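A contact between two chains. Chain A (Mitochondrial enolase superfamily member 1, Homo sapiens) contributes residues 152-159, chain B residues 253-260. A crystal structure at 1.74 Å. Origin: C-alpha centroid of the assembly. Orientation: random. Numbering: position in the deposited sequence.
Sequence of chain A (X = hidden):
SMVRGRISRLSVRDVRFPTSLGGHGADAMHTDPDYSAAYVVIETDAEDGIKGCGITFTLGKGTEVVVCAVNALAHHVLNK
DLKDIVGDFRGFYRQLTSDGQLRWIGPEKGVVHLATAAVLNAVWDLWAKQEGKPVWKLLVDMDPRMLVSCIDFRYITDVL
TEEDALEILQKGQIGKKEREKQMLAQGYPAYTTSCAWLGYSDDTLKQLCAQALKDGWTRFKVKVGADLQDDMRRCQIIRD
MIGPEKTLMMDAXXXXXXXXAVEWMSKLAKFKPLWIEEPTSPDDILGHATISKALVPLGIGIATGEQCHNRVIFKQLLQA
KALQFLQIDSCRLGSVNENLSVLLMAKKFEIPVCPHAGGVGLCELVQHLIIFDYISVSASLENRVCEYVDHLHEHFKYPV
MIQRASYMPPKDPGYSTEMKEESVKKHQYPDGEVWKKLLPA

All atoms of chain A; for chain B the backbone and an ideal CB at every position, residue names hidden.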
# COMPACT_ATOMS: atom_id res chain seq x y z
N ASP A 152 -18.31 -2.65 -3.32
CA ASP A 152 -17.89 -3.49 -2.21
C ASP A 152 -17.85 -2.65 -0.92
O ASP A 152 -17.04 -1.75 -0.82
CB ASP A 152 -16.49 -4.14 -2.51
CG ASP A 152 -16.14 -5.32 -1.60
OD1 ASP A 152 -16.83 -5.50 -0.54
OD2 ASP A 152 -15.23 -6.06 -1.95
N PHE A 153 -18.69 -3.01 0.09
CA PHE A 153 -18.80 -2.32 1.37
C PHE A 153 -17.93 -2.94 2.45
O PHE A 153 -17.95 -2.46 3.58
CB PHE A 153 -20.26 -2.25 1.86
CG PHE A 153 -21.11 -1.33 1.02
CD1 PHE A 153 -21.68 -1.77 -0.18
CD2 PHE A 153 -21.35 -0.02 1.43
CE1 PHE A 153 -22.48 -0.93 -0.94
CE2 PHE A 153 -22.19 0.82 0.68
CZ PHE A 153 -22.73 0.38 -0.51
N ARG A 154 -17.13 -3.98 2.11
CA ARG A 154 -16.27 -4.56 3.15
C ARG A 154 -15.41 -3.47 3.83
O ARG A 154 -14.85 -2.61 3.15
CB ARG A 154 -15.40 -5.73 2.62
CG ARG A 154 -14.59 -6.37 3.76
CD ARG A 154 -14.06 -7.81 3.40
NE ARG A 154 -13.05 -7.75 2.33
CZ ARG A 154 -12.40 -8.81 1.85
NH1 ARG A 154 -12.69 -10.04 2.27
NH2 ARG A 154 -11.49 -8.65 0.87
N TYR A 155 -15.30 -3.54 5.15
CA TYR A 155 -14.50 -2.64 6.02
C TYR A 155 -15.08 -1.22 6.15
O TYR A 155 -14.44 -0.39 6.79
CB TYR A 155 -13.04 -2.55 5.59
CG TYR A 155 -12.36 -3.89 5.42
CD1 TYR A 155 -12.50 -4.91 6.38
CD2 TYR A 155 -11.60 -4.17 4.28
CE1 TYR A 155 -11.84 -6.15 6.23
CE2 TYR A 155 -10.93 -5.39 4.12
CZ TYR A 155 -11.04 -6.37 5.11
OH TYR A 155 -10.39 -7.59 4.96
N ILE A 156 -16.25 -0.92 5.53
CA ILE A 156 -16.84 0.41 5.69
C ILE A 156 -18.31 0.35 6.18
O ILE A 156 -18.89 1.42 6.44
CB ILE A 156 -16.74 1.33 4.42
CG1 ILE A 156 -17.65 0.82 3.25
CG2 ILE A 156 -15.26 1.53 3.99
CD1 ILE A 156 -17.78 1.79 2.00
N THR A 157 -18.90 -0.86 6.36
CA THR A 157 -20.29 -0.94 6.86
C THR A 157 -20.47 -0.31 8.27
O THR A 157 -21.59 -0.00 8.63
CB THR A 157 -20.78 -2.42 6.92
OG1 THR A 157 -19.93 -3.13 7.84
CG2 THR A 157 -20.77 -3.08 5.56
N ASP A 158 -19.38 -0.10 9.03
CA ASP A 158 -19.42 0.54 10.35
C ASP A 158 -19.70 2.07 10.23
O ASP A 158 -20.05 2.68 11.23
CB ASP A 158 -18.14 0.28 11.15
CG ASP A 158 -16.83 0.58 10.41
OD1 ASP A 158 -16.71 0.19 9.20
OD2 ASP A 158 -15.94 1.21 11.02
N VAL A 159 -19.52 2.67 9.02
CA VAL A 159 -19.84 4.11 8.80
C VAL A 159 -20.89 4.28 7.67
O VAL A 159 -21.58 5.28 7.63
CB VAL A 159 -18.60 5.01 8.52
CG1 VAL A 159 -17.58 4.92 9.65
CG2 VAL A 159 -17.95 4.75 7.14
N UNK B 253 -7.12 -13.33 10.14
CA UNK B 253 -6.61 -12.92 8.79
C UNK B 253 -7.52 -11.88 8.08
O UNK B 253 -7.83 -12.00 6.86
CB UNK B 253 -6.48 -14.15 7.90
N UNK B 254 -7.93 -10.81 8.86
CA UNK B 254 -8.62 -9.61 8.33
C UNK B 254 -10.05 -9.86 7.88
O UNK B 254 -10.61 -9.02 7.20
CB UNK B 254 -7.83 -9.04 7.15
N UNK B 255 -10.68 -11.00 8.24
CA UNK B 255 -11.97 -11.33 7.69
C UNK B 255 -13.11 -10.38 8.01
O UNK B 255 -14.04 -10.26 7.19
CB UNK B 255 -12.36 -12.73 8.17
N UNK B 256 -13.09 -9.77 9.19
CA UNK B 256 -14.29 -9.12 9.70
C UNK B 256 -14.36 -7.62 9.58
O UNK B 256 -13.32 -6.95 9.50
CB UNK B 256 -14.45 -9.48 11.18
N UNK B 257 -15.61 -7.09 9.52
CA UNK B 257 -15.90 -5.68 9.71
C UNK B 257 -15.82 -5.45 11.23
O UNK B 257 -15.77 -6.42 12.01
CB UNK B 257 -17.26 -5.29 9.13
N UNK B 258 -15.82 -4.19 11.67
CA UNK B 258 -15.56 -3.89 13.08
C UNK B 258 -16.66 -4.48 14.02
O UNK B 258 -16.30 -5.25 14.92
CB UNK B 258 -15.47 -2.37 13.27
N UNK B 259 -17.97 -4.17 13.85
CA UNK B 259 -18.97 -4.76 14.76
C UNK B 259 -18.98 -6.29 14.67
O UNK B 259 -19.08 -6.96 15.70
CB UNK B 259 -20.36 -4.21 14.44
N UNK B 260 -18.83 -6.84 13.45
CA UNK B 260 -18.79 -8.29 13.22
C UNK B 260 -17.65 -8.95 14.01
O UNK B 260 -17.88 -10.02 14.59
CB UNK B 260 -18.63 -8.58 11.73

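Position 253 has phi/psi of 45/47, a left-handed conformation that favours Gly, Asn or Asp, and nothing of chain A's stretch lies within 5.5 Å of its ideal CB. The backbone fits the deposited residue, Asn B253, which makes no contact with chain A's stretch.

Position 254 is also left-handed (71/14), so Gly, Asn or another polar residue would be plausible. Its backbone O is already engaged: Tyr A155 OH donates to it at 2.7 Å, near the plane of the tyrosine ring. The ideal CB points sideways and lies 3.7 Å from Tyr A155 OH, leaving room for a longer polar chain passing the hydroxyl. The residue is Gln B254. One water donates both to Gln B254 OE1 (2.7 Å) and to Tyr A155 OH (2.7 Å), so the hydroxyl both gives and receives.

At 255 CA-to-CB points away and nothing of chain A's stretch lies within 5.5 Å of the ideal CB; many residues would suit. Arg B255 is deposited. Its nearest side-chain approach is Arg B255 NH1 to Arg A154 NH1, 4.7 Å, but its backbone O accepts from a water that in turn accepts from Arg A154 NH1 (2.9 Å).

At 256 CA-to-CB points away, again with nothing of that stretch within 5.5 Å of the ideal CB, so large, small, polar or apolar residues would all suit. It is Trp B256, whose backbone O meets the edge of the tyrosine ring, 3.7 Å from Tyr A155 CE1.

Position 257 is the most informative. Its ideal CB is 3.7 Å from Thr A157 OG1 and 4.8 Å from Tyr A155 N, two potential donors. A short acceptor is called for: Asp fits best, Asn could supply one oxygen, and Ser is also at home directly before a helix. Asp B257, with chi1 at -73° (m), uses both carboxylate oxygens: Tyr A155 N donates to OD1 (2.8 Å, 155°) and Thr A157 OG1 to OD2 (2.6 Å). The side chain makes no capping bond.

At 258 the ideal CB points sideways, 4.3 Å from Asp A158 OD2. A small or branched residue would fit, as would Thr. Val B258 places CG2 4.0 Å from Asp A158 OD2; its backbone N donates to a water weakly bonded to Asp A158 OD1.

Position 259 points toward chain A, but its ideal CB has nothing of the stretch within 5.5 Å. Phi of -61° in the first turn of a helix permits Pro among many residues. Pro B259 rests its CD 4.0 Å from Asp A158 CB.

At 260 CA-to-CB points sideways, the ideal CB equally clear. Many helix residues would do; Glu or Gln could reach back to the N of 257. Glu B260 does: Asp B257 N donates to Glu B260 OE1 at 3.0 Å (165°). It makes no contact with chain A's stretch.

Chain B 253-260: NQRWDVPE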
# COMPACT_ATOMS: atom_id res chain seq x y z
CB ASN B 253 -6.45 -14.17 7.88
CG ASN B 253 -5.30 -15.04 8.34
OD1 ASN B 253 -5.51 -16.00 9.08
ND2 ASN B 253 -4.07 -14.61 8.07
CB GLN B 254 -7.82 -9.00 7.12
CG GLN B 254 -6.31 -8.92 7.36
CD GLN B 254 -5.50 -8.79 6.08
OE1 GLN B 254 -6.02 -8.84 4.96
NE2 GLN B 254 -4.17 -8.69 6.21
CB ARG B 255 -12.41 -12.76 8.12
CG ARG B 255 -11.56 -13.81 7.39
CD ARG B 255 -11.98 -13.89 5.90
NE ARG B 255 -13.34 -14.41 5.77
CZ ARG B 255 -13.94 -14.71 4.61
NH1 ARG B 255 -13.30 -14.51 3.46
NH2 ARG B 255 -15.18 -15.20 4.60
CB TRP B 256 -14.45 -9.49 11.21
CG TRP B 256 -14.41 -10.98 11.52
CD1 TRP B 256 -15.11 -11.97 10.88
CD2 TRP B 256 -13.71 -11.61 12.61
NE1 TRP B 256 -14.84 -13.20 11.48
CE2 TRP B 256 -14.05 -12.99 12.58
CE3 TRP B 256 -12.84 -11.15 13.62
CZ2 TRP B 256 -13.51 -13.91 13.51
CZ3 TRP B 256 -12.41 -12.04 14.60
CH2 TRP B 256 -12.71 -13.41 14.52
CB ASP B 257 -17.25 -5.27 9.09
CG ASP B 257 -17.20 -5.22 7.55
OD1 ASP B 257 -16.13 -5.56 6.97
OD2 ASP B 257 -18.20 -4.83 6.95
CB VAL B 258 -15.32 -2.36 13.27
CG1 VAL B 258 -15.38 -1.94 14.74
CG2 VAL B 258 -13.98 -1.94 12.63
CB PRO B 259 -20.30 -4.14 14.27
CG PRO B 259 -19.87 -2.87 13.59
CD PRO B 259 -18.62 -3.25 12.88
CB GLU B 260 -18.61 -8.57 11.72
CG GLU B 260 -18.44 -10.03 11.36
CD GLU B 260 -18.13 -10.25 9.90
OE1 GLU B 260 -17.61 -9.31 9.23
OE2 GLU B 260 -18.41 -11.37 9.42
O HOH W 1 -14.13 -11.14 4.53
O HOH W 2 -7.85 -6.95 4.21
O HOH W 3 -15.47 -2.38 9.45
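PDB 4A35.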